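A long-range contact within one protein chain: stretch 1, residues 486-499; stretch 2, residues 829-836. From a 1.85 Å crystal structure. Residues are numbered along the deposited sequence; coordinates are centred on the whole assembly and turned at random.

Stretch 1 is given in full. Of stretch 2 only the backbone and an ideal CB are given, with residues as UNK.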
# COMPACT_ATOMS: atom_id res chain seq x y z
N GLN A 486 -0.52 29.61 -3.94
CA GLN A 486 -1.96 29.75 -4.15
C GLN A 486 -2.75 29.23 -2.95
O GLN A 486 -3.77 29.82 -2.56
CB GLN A 486 -2.37 29.01 -5.43
CG GLN A 486 -1.95 29.72 -6.72
CD GLN A 486 -2.24 28.89 -7.97
OE1 GLN A 486 -3.20 28.13 -8.00
NE2 GLN A 486 -1.41 29.04 -9.00
N PHE A 487 -2.30 28.13 -2.35
CA PHE A 487 -2.95 27.63 -1.14
C PHE A 487 -2.83 28.64 0.00
O PHE A 487 -3.79 28.88 0.75
CB PHE A 487 -2.29 26.29 -0.77
CG PHE A 487 -3.05 25.46 0.27
CD1 PHE A 487 -4.43 25.34 0.24
CD2 PHE A 487 -2.34 24.76 1.23
CE1 PHE A 487 -5.09 24.55 1.17
CE2 PHE A 487 -2.99 23.96 2.18
CZ PHE A 487 -4.37 23.86 2.15
N LYS A 488 -1.64 29.23 0.17
CA LYS A 488 -1.46 30.22 1.24
C LYS A 488 -2.44 31.38 1.07
O LYS A 488 -3.11 31.78 2.03
CB LYS A 488 -0.01 30.71 1.21
CG LYS A 488 0.38 31.62 2.39
CD LYS A 488 1.85 32.08 2.23
CE LYS A 488 2.24 33.10 3.31
NZ LYS A 488 3.67 33.51 3.17
N THR A 489 -2.55 31.90 -0.14
CA THR A 489 -3.47 33.00 -0.42
C THR A 489 -4.92 32.59 -0.20
O THR A 489 -5.70 33.33 0.41
CB THR A 489 -3.28 33.46 -1.86
OG1 THR A 489 -1.95 33.96 -2.00
CG2 THR A 489 -4.28 34.54 -2.22
N LEU A 490 -5.29 31.41 -0.70
CA LEU A 490 -6.63 30.89 -0.45
C LEU A 490 -6.96 30.88 1.04
O LEU A 490 -8.04 31.33 1.45
CB LEU A 490 -6.72 29.48 -1.05
CG LEU A 490 -8.09 28.81 -0.98
CD1 LEU A 490 -8.90 29.17 -2.20
CD2 LEU A 490 -7.92 27.28 -0.89
N LEU A 491 -6.06 30.34 1.87
CA LEU A 491 -6.36 30.21 3.29
C LEU A 491 -6.45 31.57 3.96
O LEU A 491 -7.33 31.80 4.81
CB LEU A 491 -5.29 29.36 3.97
CG LEU A 491 -5.24 27.93 3.46
CD1 LEU A 491 -3.97 27.23 4.01
CD2 LEU A 491 -6.50 27.22 3.91
N ASN A 492 -5.56 32.48 3.59
CA ASN A 492 -5.54 33.79 4.25
C ASN A 492 -6.79 34.58 3.92
O ASN A 492 -7.26 35.36 4.75
CB ASN A 492 -4.29 34.56 3.85
CG ASN A 492 -3.06 34.10 4.62
OD1 ASN A 492 -3.19 33.55 5.70
ND2 ASN A 492 -1.88 34.30 4.05
N ASN A 493 -7.36 34.38 2.73
CA ASN A 493 -8.59 35.02 2.31
C ASN A 493 -9.84 34.24 2.68
O ASN A 493 -10.94 34.67 2.33
CB ASN A 493 -8.57 35.24 0.80
CG ASN A 493 -7.43 36.12 0.37
OD1 ASN A 493 -6.93 36.92 1.15
ND2 ASN A 493 -7.00 35.98 -0.88
N ASN A 494 -9.69 33.11 3.38
CA ASN A 494 -10.78 32.19 3.71
C ASN A 494 -11.66 31.90 2.50
O ASN A 494 -12.89 31.92 2.56
CB ASN A 494 -11.62 32.70 4.89
CG ASN A 494 -12.40 31.58 5.58
OD1 ASN A 494 -11.97 30.40 5.60
ND2 ASN A 494 -13.55 31.93 6.13
N GLN A 495 -11.02 31.62 1.37
CA GLN A 495 -11.73 31.16 0.19
C GLN A 495 -11.72 29.64 0.10
O GLN A 495 -11.06 28.95 0.88
CB GLN A 495 -11.10 31.78 -1.06
CG GLN A 495 -11.28 33.30 -1.07
CD GLN A 495 -10.42 33.96 -2.11
OE1 GLN A 495 -9.27 33.56 -2.33
NE2 GLN A 495 -10.99 34.96 -2.79
N ASN A 496 -12.49 29.11 -0.86
CA ASN A 496 -12.50 27.68 -1.13
C ASN A 496 -12.28 27.43 -2.62
O ASN A 496 -12.37 28.33 -3.46
CB ASN A 496 -13.83 27.03 -0.67
CG ASN A 496 -15.03 27.56 -1.46
OD1 ASN A 496 -15.17 27.31 -2.66
ND2 ASN A 496 -15.90 28.29 -0.79
N THR A 497 -12.01 26.16 -2.94
CA THR A 497 -11.80 25.72 -4.31
C THR A 497 -12.98 24.90 -4.84
O THR A 497 -12.79 24.08 -5.75
CB THR A 497 -10.53 24.89 -4.39
OG1 THR A 497 -10.59 23.90 -3.36
CG2 THR A 497 -9.31 25.78 -4.16
N PHE A 498 -14.17 25.07 -4.28
CA PHE A 498 -15.30 24.22 -4.65
C PHE A 498 -15.84 24.60 -6.03
O PHE A 498 -16.01 25.78 -6.34
CB PHE A 498 -16.39 24.29 -3.60
CG PHE A 498 -15.92 23.83 -2.24
CD1 PHE A 498 -14.96 22.85 -2.13
CD2 PHE A 498 -16.43 24.38 -1.08
CE1 PHE A 498 -14.52 22.41 -0.88
CE2 PHE A 498 -15.99 23.96 0.15
CZ PHE A 498 -15.04 22.97 0.25
N ARG A 499 -16.06 23.59 -6.87
CA ARG A 499 -16.46 23.82 -8.26
C ARG A 499 -17.32 22.64 -8.71
O ARG A 499 -17.38 21.61 -8.04
CB ARG A 499 -15.24 23.96 -9.18
CG ARG A 499 -14.26 22.75 -9.08
CD ARG A 499 -13.40 22.57 -10.34
NE ARG A 499 -14.22 22.29 -11.52
CZ ARG A 499 -13.76 22.39 -12.77
NH1 ARG A 499 -12.51 22.76 -12.99
NH2 ARG A 499 -14.55 22.10 -13.79
N UNK A 829 -11.24 24.08 10.35
CA UNK A 829 -10.71 22.95 9.58
C UNK A 829 -10.45 23.37 8.14
O UNK A 829 -11.29 24.02 7.51
CB UNK A 829 -11.68 21.76 9.62
N UNK A 830 -9.30 22.95 7.62
CA UNK A 830 -8.92 23.15 6.24
C UNK A 830 -9.92 22.50 5.29
O UNK A 830 -9.96 22.85 4.11
CB UNK A 830 -7.52 22.59 5.99
N UNK A 831 -10.72 21.55 5.77
CA UNK A 831 -11.68 20.91 4.86
C UNK A 831 -12.77 21.89 4.41
O UNK A 831 -13.41 21.69 3.35
CB UNK A 831 -12.32 19.70 5.54
N UNK A 832 -13.00 22.94 5.18
CA UNK A 832 -13.90 24.00 4.73
C UNK A 832 -13.37 24.72 3.49
O UNK A 832 -14.16 25.30 2.73
CB UNK A 832 -14.12 25.01 5.86
N UNK A 833 -12.06 24.71 3.27
CA UNK A 833 -11.48 25.37 2.10
C UNK A 833 -11.29 24.42 0.92
O UNK A 833 -11.50 24.83 -0.22
CB UNK A 833 -10.13 26.00 2.47
N UNK A 834 -10.85 23.18 1.17
CA UNK A 834 -10.46 22.32 0.05
C UNK A 834 -11.09 20.93 0.18
O UNK A 834 -10.69 20.00 -0.54
CB UNK A 834 -8.94 22.20 -0.02
N UNK A 835 -12.08 20.77 1.06
CA UNK A 835 -12.81 19.51 1.14
C UNK A 835 -12.01 18.39 1.83
O UNK A 835 -10.93 18.59 2.37
CB UNK A 835 -13.21 19.06 -0.27
N UNK A 836 -12.61 17.19 1.85
CA UNK A 836 -12.06 16.05 2.58
C UNK A 836 -11.19 15.25 1.61
O UNK A 836 -11.71 14.64 0.68
CB UNK A 836 -13.17 15.18 3.18

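Position 829 lies beyond the reach of stretch 1, with nothing of it within 5.5 Å of the ideal CB, so the choice is local. The backbone is extended here before a turn into a helix, where a small capping side chain such as serine, threonine, aspartate or asparagine does well. The deposited residue is Ser829, whose OG accepts from the backbone N of position 831 at 3.0 Å.

At position 830 CA-to-CB points sideways, with the ideal CB 5.1 Å from Phe487 CZ and 5.2 Å from Leu491 CD2. Stretch 1 offers only hydrocarbon here, and the gap suits a modest apolar side chain; valine, isoleucine or leucine are candidates. It is Val830, whose CG2 meets the ring edge at Phe487 CZ, 3.7 Å away, and lies 4.2 Å from Leu491 CD2.

Positions 831 and 832 turn CA-to-CB away from stretch 1, which would accept almost any helix-compatible side chain at either, polar or small. They are Lys831 and Ala832. Their contribution is mainly backbone: Lys831 O lies 3.7 Å from Phe498 CZ, at the ring edge, and Ala832 O is 3.4 Å from Phe498 CE2.

Position 833 is the most demanding. Its ideal CB sits 3.5 Å from Gln495 O, 4.2 Å from Leu490 CD2 and 4.1 Å from Leu491 CD2, and the loop after the helix presents two acceptors, Gln495 O and Asn494 OD1. A short side chain carrying a donor is called for: asparagine fits well, and serine or threonine might reach the nearer carbonyl. Asn833 answers with ND2, giving a nearly straight bond to Gln495 O at 2.9 Å and a weak one to Asn494 OD1 at 3.4 Å. The backbone adds a second anchor that any residue could supply: Thr497 N donates to Asn833 O at 3.1 Å.

At position 834 CA-to-CB points away overall, yet the ideal CB is 4.1 Å from Thr497 OG1 and 4.7 Å from Phe487 CE1. A branched aliphatic can send a methyl back to this surface, so isoleucine or valine would suit. Ile834 does so with CG2, 3.8 Å from both Phe487 CE1 and Leu490 CD2 and 3.6 Å from Thr497 OG1.

Position 835 has positive phi, which by itself favours glycine, and an ideal CB would stand 3.6 Å from Phe498 CE1. Gly835 leaves that space free, and its N approaches the ring edge, 3.5 Å from Phe498 CE1.

Position 836 is out of reach, so stretch 1 would allow polar, aromatic or aliphatic side chains; it is His836.

Stretch 2 829-836: SVKANIGH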
# COMPACT_ATOMS: atom_id res chain seq x y z
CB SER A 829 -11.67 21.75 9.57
OG SER A 829 -11.23 20.73 8.65
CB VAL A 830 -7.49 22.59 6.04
CG1 VAL A 830 -7.50 21.06 6.08
CG2 VAL A 830 -6.88 23.13 4.75
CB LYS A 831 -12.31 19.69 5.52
CG LYS A 831 -11.27 18.60 5.79
CD LYS A 831 -11.92 17.31 6.32
CE LYS A 831 -10.88 16.23 6.70
NZ LYS A 831 -9.96 16.76 7.78
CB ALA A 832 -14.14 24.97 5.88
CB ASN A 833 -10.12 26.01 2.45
CG ASN A 833 -10.19 26.82 3.71
OD1 ASN A 833 -9.93 26.31 4.79
ND2 ASN A 833 -10.56 28.09 3.58
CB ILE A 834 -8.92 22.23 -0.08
CG1 ILE A 834 -8.22 21.98 1.26
CG2 ILE A 834 -8.34 23.55 -0.63
CD1 ILE A 834 -8.14 20.54 1.67
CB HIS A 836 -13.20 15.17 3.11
CG HIS A 836 -12.78 14.21 4.19
ND1 HIS A 836 -11.53 13.63 4.22
CD2 HIS A 836 -13.44 13.76 5.28
CE1 HIS A 836 -11.44 12.86 5.29
NE2 HIS A 836 -12.58 12.91 5.95
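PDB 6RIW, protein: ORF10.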